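Local structure of FAD-dependent pyridine nucleotide-disulphide oxidoreductase (Desulfovibrio vulgaris, 3IWA) at residues A162-G167 with E173-L178; N215-H220 with K343-S348. The protein probably uses a flavin cofactor to catalyse electron transfer from a reduced pyridine nucleotide, as do other members of the pyridine nucleotide-disulphide oxidoreductase family. One frame throughout, in Å; residues are numbered along the deposited sequence.

Interaction 1. Residues A162-G167 with E173-L178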
ATOM      1  N   ALA A 162      34.551 -14.868   0.328  1.00 46.91           N
ATOM      2  CA  ALA A 162      33.927 -13.860   1.181  1.00 45.22           C
ATOM      3  C   ALA A 162      33.156 -14.529   2.314  1.00 43.69           C
ATOM      4  O   ALA A 162      32.349 -15.419   2.073  1.00 42.16           O
ATOM      5  CB  ALA A 162      33.001 -12.966   0.380  1.00 44.71           C
ATOM      6  N   VAL A 163      33.419 -14.092   3.544  1.00 41.95           N
ATOM      7  CA  VAL A 163      32.563 -14.442   4.659  1.00 41.65           C
ATOM      8  C   VAL A 163      31.819 -13.191   5.172  1.00 40.89           C
ATOM      9  O   VAL A 163      32.439 -12.170   5.454  1.00 40.89           O
ATOM     10  CB  VAL A 163      33.374 -15.087   5.790  1.00 41.67           C
ATOM     11  CG1 VAL A 163      32.528 -15.150   7.099  1.00 39.23           C
ATOM     12  CG2 VAL A 163      33.877 -16.467   5.304  1.00 40.89           C
ATOM     13  N   ILE A 164      30.492 -13.273   5.259  1.00 40.12           N
ATOM     14  CA  ILE A 164      29.683 -12.163   5.752  1.00 38.43           C
ATOM     15  C   ILE A 164      29.321 -12.466   7.187  1.00 37.67           C
ATOM     16  O   ILE A 164      28.704 -13.471   7.472  1.00 37.60           O
ATOM     17  CB  ILE A 164      28.401 -11.941   4.877  1.00 38.89           C
ATOM     18  CG1 ILE A 164      28.748 -11.270   3.533  1.00 39.27           C
ATOM     19  CG2 ILE A 164      27.416 -11.029   5.590  1.00 35.97           C
ATOM     20  CD1 ILE A 164      28.514 -12.067   2.327  1.00 43.85           C
ATOM     21  N   VAL A 165      29.741 -11.604   8.098  1.00 37.88           N
ATOM     22  CA  VAL A 165      29.420 -11.721   9.511  1.00 37.73           C
ATOM     23  C   VAL A 165      28.179 -10.869   9.817  1.00 38.35           C
ATOM     24  O   VAL A 165      28.268  -9.620   9.906  1.00 37.63           O
ATOM     25  CB  VAL A 165      30.580 -11.247  10.411  1.00 37.95           C
ATOM     26  CG1 VAL A 165      30.188 -11.452  11.915  1.00 36.89           C
ATOM     27  CG2 VAL A 165      31.901 -11.973  10.038  1.00 37.03           C
ATOM     28  N   GLY A 166      27.043 -11.558   9.962  1.00 38.59           N
ATOM     29  CA  GLY A 166      25.735 -10.941  10.109  1.00 38.74           C
ATOM     30  C   GLY A 166      24.786 -11.268   8.960  1.00 39.11           C
ATOM     31  O   GLY A 166      25.102 -11.008   7.814  1.00 39.73           O
ATOM     32  N   GLY A 167      23.601 -11.814   9.273  1.00 39.07           N
ATOM     33  CA  GLY A 167      22.585 -12.163   8.266  1.00 38.54           C
ATOM     34  C   GLY A 167      21.373 -11.241   8.338  1.00 38.77           C
ATOM     35  O   GLY A 167      20.241 -11.679   8.228  1.00 37.81           O
ATOM     36  N   GLU A 173      21.966  -8.618   1.530  1.00 46.59           N
ATOM     37  CA  GLU A 173      22.142  -7.900   0.248  1.00 48.41           C
ATOM     38  C   GLU A 173      23.572  -8.072  -0.291  1.00 47.61           C
ATOM     39  O   GLU A 173      23.759  -8.220  -1.489  1.00 46.14           O
ATOM     40  CB  GLU A 173      21.814  -6.401   0.365  1.00 49.47           C
ATOM     41  CG  GLU A 173      20.390  -6.052   0.878  1.00 54.65           C
ATOM     42  CD  GLU A 173      19.416  -5.744  -0.251  1.00 61.39           C
ATOM     43  OE1 GLU A 173      19.131  -6.667  -1.060  1.00 65.87           O
ATOM     44  OE2 GLU A 173      18.934  -4.582  -0.325  1.00 65.00           O
ATOM     45  N   MET A 174      24.566  -8.023   0.603  1.00 47.73           N
ATOM     46  CA  MET A 174      25.961  -8.213   0.206  1.00 47.96           C
ATOM     47  C   MET A 174      26.166  -9.666  -0.250  1.00 47.51           C
ATOM     48  O   MET A 174      26.828  -9.899  -1.252  1.00 45.82           O
ATOM     49  CB  MET A 174      26.941  -7.870   1.339  1.00 48.09           C
ATOM     50  CG  MET A 174      27.160  -6.375   1.600  1.00 49.74           C
ATOM     51  SD  MET A 174      28.182  -5.505   0.399  1.00 51.00           S
ATOM     52  CE  MET A 174      28.998  -6.845  -0.447  1.00 43.50           C
ATOM     53  N   ALA A 175      25.595 -10.626   0.473  1.00 47.51           N
ATOM     54  CA  ALA A 175      25.737 -12.047   0.082  1.00 48.47           C
ATOM     55  C   ALA A 175      25.368 -12.233  -1.381  1.00 49.03           C
ATOM     56  O   ALA A 175      26.113 -12.819  -2.166  1.00 48.06           O
ATOM     57  CB  ALA A 175      24.864 -12.949   0.947  1.00 47.91           C
ATOM     58  N   VAL A 176      24.183 -11.717  -1.705  1.00 50.21           N
ATOM     59  CA  VAL A 176      23.576 -11.834  -3.021  1.00 50.90           C
ATOM     60  C   VAL A 176      24.420 -11.109  -4.074  1.00 51.05           C
ATOM     61  O   VAL A 176      24.741 -11.680  -5.084  1.00 51.07           O
ATOM     62  CB  VAL A 176      22.134 -11.272  -2.998  1.00 51.28           C
ATOM     63  CG1 VAL A 176      21.569 -11.133  -4.413  1.00 51.78           C
ATOM     64  CG2 VAL A 176      21.232 -12.155  -2.131  1.00 51.99           C
ATOM     65  N   SER A 177      24.813  -9.872  -3.808  1.00 51.27           N
ATOM     66  CA  SER A 177      25.629  -9.114  -4.747  1.00 52.04           C
ATOM     67  C   SER A 177      26.950  -9.778  -5.076  1.00 51.75           C
ATOM     68  O   SER A 177      27.333  -9.845  -6.242  1.00 51.28           O
ATOM     69  CB  SER A 177      25.952  -7.741  -4.192  1.00 52.52           C
ATOM     70  OG  SER A 177      24.815  -6.909  -4.246  1.00 54.98           O
ATOM     71  N   LEU A 178      27.662 -10.215  -4.044  1.00 51.65           N
ATOM     72  CA  LEU A 178      28.967 -10.826  -4.238  1.00 51.86           C
ATOM     73  C   LEU A 178      28.822 -12.108  -5.047  1.00 53.08           C
ATOM     74  O   LEU A 178      29.561 -12.305  -6.000  1.00 52.86           O
ATOM     75  CB  LEU A 178      29.697 -11.088  -2.910  1.00 51.37           C
ATOM     76  CG  LEU A 178      30.009  -9.866  -2.026  1.00 50.34           C
ATOM     77  CD1 LEU A 178      30.723 -10.247  -0.736  1.00 46.74           C
ATOM     78  CD2 LEU A 178      30.830  -8.844  -2.787  1.00 50.17           C
TER

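Interaction 2. Residues N215-H220 with K343-S348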
ATOM      1  N   ASN A 215      21.060 -20.988  -4.244  1.00 54.60           N
ATOM      2  CA  ASN A 215      21.919 -20.253  -5.166  1.00 54.00           C
ATOM      3  C   ASN A 215      23.358 -20.181  -4.622  1.00 53.09           C
ATOM      4  O   ASN A 215      24.063 -19.209  -4.852  1.00 52.17           O
ATOM      5  CB  ASN A 215      21.327 -18.863  -5.474  1.00 54.22           C
ATOM      6  CG  ASN A 215      19.992 -18.945  -6.222  1.00 54.73           C
ATOM      7  OD1 ASN A 215      19.917 -18.691  -7.431  1.00 57.03           O
ATOM      8  ND2 ASN A 215      18.938 -19.300  -5.507  1.00 54.42           N
ATOM      9  N   ASP A 216      23.753 -21.217  -3.877  1.00 52.27           N
ATOM     10  CA  ASP A 216      25.149 -21.472  -3.491  1.00 52.51           C
ATOM     11  C   ASP A 216      25.728 -20.615  -2.363  1.00 51.23           C
ATOM     12  O   ASP A 216      26.927 -20.700  -2.078  1.00 51.20           O
ATOM     13  CB  ASP A 216      26.085 -21.334  -4.696  1.00 53.54           C
ATOM     14  CG  ASP A 216      25.812 -22.353  -5.775  1.00 56.53           C
ATOM     15  OD1 ASP A 216      24.962 -23.249  -5.601  1.00 62.00           O
ATOM     16  OD2 ASP A 216      26.493 -22.267  -6.811  1.00 63.51           O
ATOM     17  N   VAL A 217      24.914 -19.781  -1.733  1.00 49.34           N
ATOM     18  CA  VAL A 217      25.366 -19.112  -0.534  1.00 47.89           C
ATOM     19  C   VAL A 217      25.195 -20.102   0.609  1.00 47.76           C
ATOM     20  O   VAL A 217      24.108 -20.615   0.833  1.00 48.20           O
ATOM     21  CB  VAL A 217      24.598 -17.820  -0.268  1.00 47.10           C
ATOM     22  CG1 VAL A 217      24.993 -17.252   1.052  1.00 44.55           C
ATOM     23  CG2 VAL A 217      24.857 -16.842  -1.377  1.00 43.69           C
ATOM     24  N   VAL A 218      26.276 -20.395   1.314  1.00 46.94           N
ATOM     25  CA  VAL A 218      26.183 -21.208   2.503  1.00 46.31           C
ATOM     26  C   VAL A 218      25.802 -20.315   3.672  1.00 46.02           C
ATOM     27  O   VAL A 218      26.340 -19.193   3.812  1.00 46.07           O
ATOM     28  CB  VAL A 218      27.527 -21.894   2.799  1.00 46.79           C
ATOM     29  CG1 VAL A 218      27.461 -22.698   4.121  1.00 46.59           C
ATOM     30  CG2 VAL A 218      27.935 -22.790   1.604  1.00 47.16           C
ATOM     31  N   VAL A 219      24.915 -20.822   4.532  1.00 45.12           N
ATOM     32  CA  VAL A 219      24.467 -20.092   5.716  1.00 44.09           C
ATOM     33  C   VAL A 219      24.694 -20.850   7.017  1.00 44.29           C
ATOM     34  O   VAL A 219      24.301 -21.983   7.150  1.00 44.18           O
ATOM     35  CB  VAL A 219      22.977 -19.727   5.587  1.00 43.87           C
ATOM     36  CG1 VAL A 219      22.524 -18.901   6.785  1.00 40.64           C
ATOM     37  CG2 VAL A 219      22.735 -18.976   4.279  1.00 43.30           C
ATOM     38  N   HIS A 220      25.313 -20.211   7.992  1.00 44.82           N
ATOM     39  CA  HIS A 220      25.463 -20.819   9.297  1.00 46.17           C
ATOM     40  C   HIS A 220      24.807 -19.905  10.295  1.00 46.11           C
ATOM     41  O   HIS A 220      25.150 -18.720  10.364  1.00 46.78           O
ATOM     42  CB  HIS A 220      26.944 -21.030   9.680  1.00 46.43           C
ATOM     43  CG  HIS A 220      27.696 -21.930   8.741  1.00 48.94           C
ATOM     44  ND1 HIS A 220      27.398 -23.266   8.588  1.00 50.91           N
ATOM     45  CD2 HIS A 220      28.732 -21.679   7.899  1.00 49.94           C
ATOM     46  CE1 HIS A 220      28.211 -23.794   7.689  1.00 50.18           C
ATOM     47  NE2 HIS A 220      29.029 -22.852   7.255  1.00 47.37           N
ATOM     48  N   LYS A 343      15.575  -7.849  -1.858  1.00 51.26           N
ATOM     49  CA  LYS A 343      15.493  -8.695  -3.026  1.00 53.04           C
ATOM     50  C   LYS A 343      16.629  -9.725  -2.947  1.00 52.93           C
ATOM     51  O   LYS A 343      17.797  -9.366  -2.737  1.00 51.94           O
ATOM     52  CB  LYS A 343      15.575  -7.840  -4.289  1.00 54.06           C
ATOM     53  CG  LYS A 343      15.751  -8.621  -5.605  1.00 57.89           C
ATOM     54  CD  LYS A 343      14.439  -8.895  -6.349  1.00 61.42           C
ATOM     55  CE  LYS A 343      14.633  -9.963  -7.455  1.00 63.36           C
ATOM     56  NZ  LYS A 343      15.093 -11.295  -6.920  1.00 64.09           N
ATOM     57  N   LEU A 344      16.252 -11.001  -3.062  1.00 53.04           N
ATOM     58  CA  LEU A 344      17.193 -12.128  -3.002  1.00 53.82           C
ATOM     59  C   LEU A 344      17.338 -12.706  -4.421  1.00 54.44           C
ATOM     60  O   LEU A 344      17.074 -12.018  -5.397  1.00 54.82           O
ATOM     61  CB  LEU A 344      16.766 -13.182  -1.949  1.00 53.52           C
ATOM     62  CG  LEU A 344      16.548 -12.685  -0.515  1.00 52.61           C
ATOM     63  CD1 LEU A 344      15.985 -13.769   0.355  1.00 51.51           C
ATOM     64  CD2 LEU A 344      17.831 -12.172   0.059  1.00 50.73           C
ATOM     65  N   PHE A 345      17.780 -13.941  -4.567  1.00 55.56           N
ATOM     66  CA  PHE A 345      18.062 -14.447  -5.913  1.00 56.22           C
ATOM     67  C   PHE A 345      16.785 -14.548  -6.720  1.00 57.30           C
ATOM     68  O   PHE A 345      16.679 -13.955  -7.778  1.00 58.06           O
ATOM     69  CB  PHE A 345      18.805 -15.768  -5.849  1.00 55.93           C
ATOM     70  CG  PHE A 345      20.213 -15.613  -5.381  1.00 53.79           C
ATOM     71  CD1 PHE A 345      21.215 -15.297  -6.277  1.00 53.80           C
ATOM     72  CD2 PHE A 345      20.523 -15.725  -4.041  1.00 51.29           C
ATOM     73  CE1 PHE A 345      22.535 -15.125  -5.847  1.00 54.24           C
ATOM     74  CE2 PHE A 345      21.825 -15.562  -3.587  1.00 51.77           C
ATOM     75  CZ  PHE A 345      22.844 -15.263  -4.494  1.00 53.78           C
ATOM     76  N   GLU A 346      15.806 -15.263  -6.191  1.00 58.39           N
ATOM     77  CA  GLU A 346      14.514 -15.442  -6.869  1.00 58.96           C
ATOM     78  C   GLU A 346      13.349 -14.811  -6.087  1.00 57.53           C
ATOM     79  O   GLU A 346      12.466 -14.205  -6.676  1.00 58.79           O
ATOM     80  CB  GLU A 346      14.254 -16.933  -7.120  1.00 59.93           C
ATOM     81  CG  GLU A 346      15.324 -17.613  -7.998  1.00 62.81           C
ATOM     82  CD  GLU A 346      15.615 -19.037  -7.545  1.00 67.90           C
ATOM     83  OE1 GLU A 346      14.634 -19.786  -7.303  1.00 71.72           O
ATOM     84  OE2 GLU A 346      16.809 -19.407  -7.424  1.00 69.55           O
ATOM     85  N   GLY A 347      13.347 -14.920  -4.771  1.00 55.45           N
ATOM     86  CA  GLY A 347      12.278 -14.303  -3.993  1.00 53.56           C
ATOM     87  C   GLY A 347      12.623 -12.911  -3.516  1.00 51.73           C
ATOM     88  O   GLY A 347      13.755 -12.466  -3.641  1.00 51.18           O
ATOM     89  N   SER A 348      11.612 -12.243  -2.974  1.00 49.47           N
ATOM     90  CA  SER A 348      11.732 -10.980  -2.290  1.00 47.97           C
ATOM     91  C   SER A 348      11.070 -11.130  -0.960  1.00 45.94           C
ATOM     92  O   SER A 348      10.105 -11.844  -0.850  1.00 46.41           O
ATOM     93  CB  SER A 348      11.012  -9.897  -3.054  1.00 48.08           C
ATOM     94  OG  SER A 348      11.760  -9.555  -4.202  1.00 50.49           O
TER

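Interaction 1. Residues A162-G167 with E173-L178
Ile164 carries most of this apolar contact, laying its CD1 methyl against the backbone of helix residues 173-178 at Ala175. CD1 lies 3.6 Å from Ala175 CA and 4.0 Å from Ala175 CB, an approach that the small alanine side chain permits. The torsion chi1 of -75° sets CG1 opposite the carbonyl carbon and sends the longer branch to the helix. Along that branch, Ile164 CG1 meets Met174 CB at 4.4 Å, a looser touch at the root of the methionine chain. A second group of methyl contacts gathers round Leu178, one helical turn further on. Its CD1 reaches back to Ala162 CB at 3.7 Å and also touches Ile164 CD1 at 4.2 Å, bridging the two strand residues that face the helix.

Strand 162-165 and helix 173-178 run nearly antiparallel, at 167°, with their axes 9.3 Å apart. The intervening turn carries Gly166, which at a positive phi of 116° takes a backbone shape to which glycine is suited. Gly166 belongs to a GxGxxG pattern with Gly168 and Gly171, consistent with the dinucleotide-binding turn of a Rossmann-type beta-alpha-beta unit, and Gly167 N is hydrogen-bonded to Glu190 OE1. Strand 185-189 completes the unit: Val188 touches Ala175, and Thr186 touches both Ile164 and Leu178. With all five touching residues buried and only apolar side chains meeting, the helix is held against the sheet by hydrophobic packing and close fit.

Interaction 2. Residues N215-H220 with K343-S348
The amide of Asn215 lies flat against Phe345, its plane within 5° of the ring's, while Asn215 CB sits over the middle of the same ring. CB is 3.5 Å from the centroid of the Phe345 ring, over its face, a CH-pi contact. The two side chains lie alongside each other head to tail, so that Asn215 CG comes 3.4 Å from Phe345 CB. The Phe345 chi1 of -71°, with CG beside its own backbone N, turns the ring back along the asparagine chain. Val217 adds an apolar touch, CG2 to Phe345 CE2 at 4.0 Å, approaching the ring obliquely.

Glu346 and Asp211 both hold the amide nitrogen of Asn215. Asn215 ND2 donates to Glu346 OE2 at 2.9 Å with an N-H...O angle of 155°; the acceptor lies nearly in the amide plane, but the donor stands above the carboxylate plane. A bend at chi2 brings this carboxylate back to the asparagine, and its other oxygen, OE1, forms a salt bridge with Lys214. Asn215 ND2 also bonds to Asp211 O, giving the amide nitrogen two acceptors that would restrain its rotation against the ring.

Asp216, with positive phi, is the C-prime residue of a Schellman motif ending helix 202-214, and the chain continues through Val217 toward strand 218-220. The loop 343-348 joins strands 340-343 and 348-353 in the family's dimerisation region, and Asp211 of helix 202-214 accepts hydrogen bonds from the backbone N of Phe345, Glu346 and Gly347. On the side of helix 169-182, Val176, Ala179 and Asp180 touch Phe345, so the loop touches both helices.

Both interactions reach the parallel sheet containing strands 161-165, 185-189 and 218-220, and their centres are about 10 Å apart. Interaction 1 is a core contact, local in sequence, within one beta-alpha-beta unit. Interaction 2 is only partly buried and joins parts separated by more than 120 residues, bringing a loop of the dimerisation region to a Rossmann-type domain that probably binds the pyridine nucleotide. The chemistry follows the setting: aliphatic side chains against one another and against helix backbone in the first, an amide-ring stack whose amide is hydrogen-bonded to a carboxylate in the second. Helix 169-182 connects them, since Val176 CG2 packs 3.8 Å from Phe345 CE2 while neighbouring Ala175 meets strand 161-165.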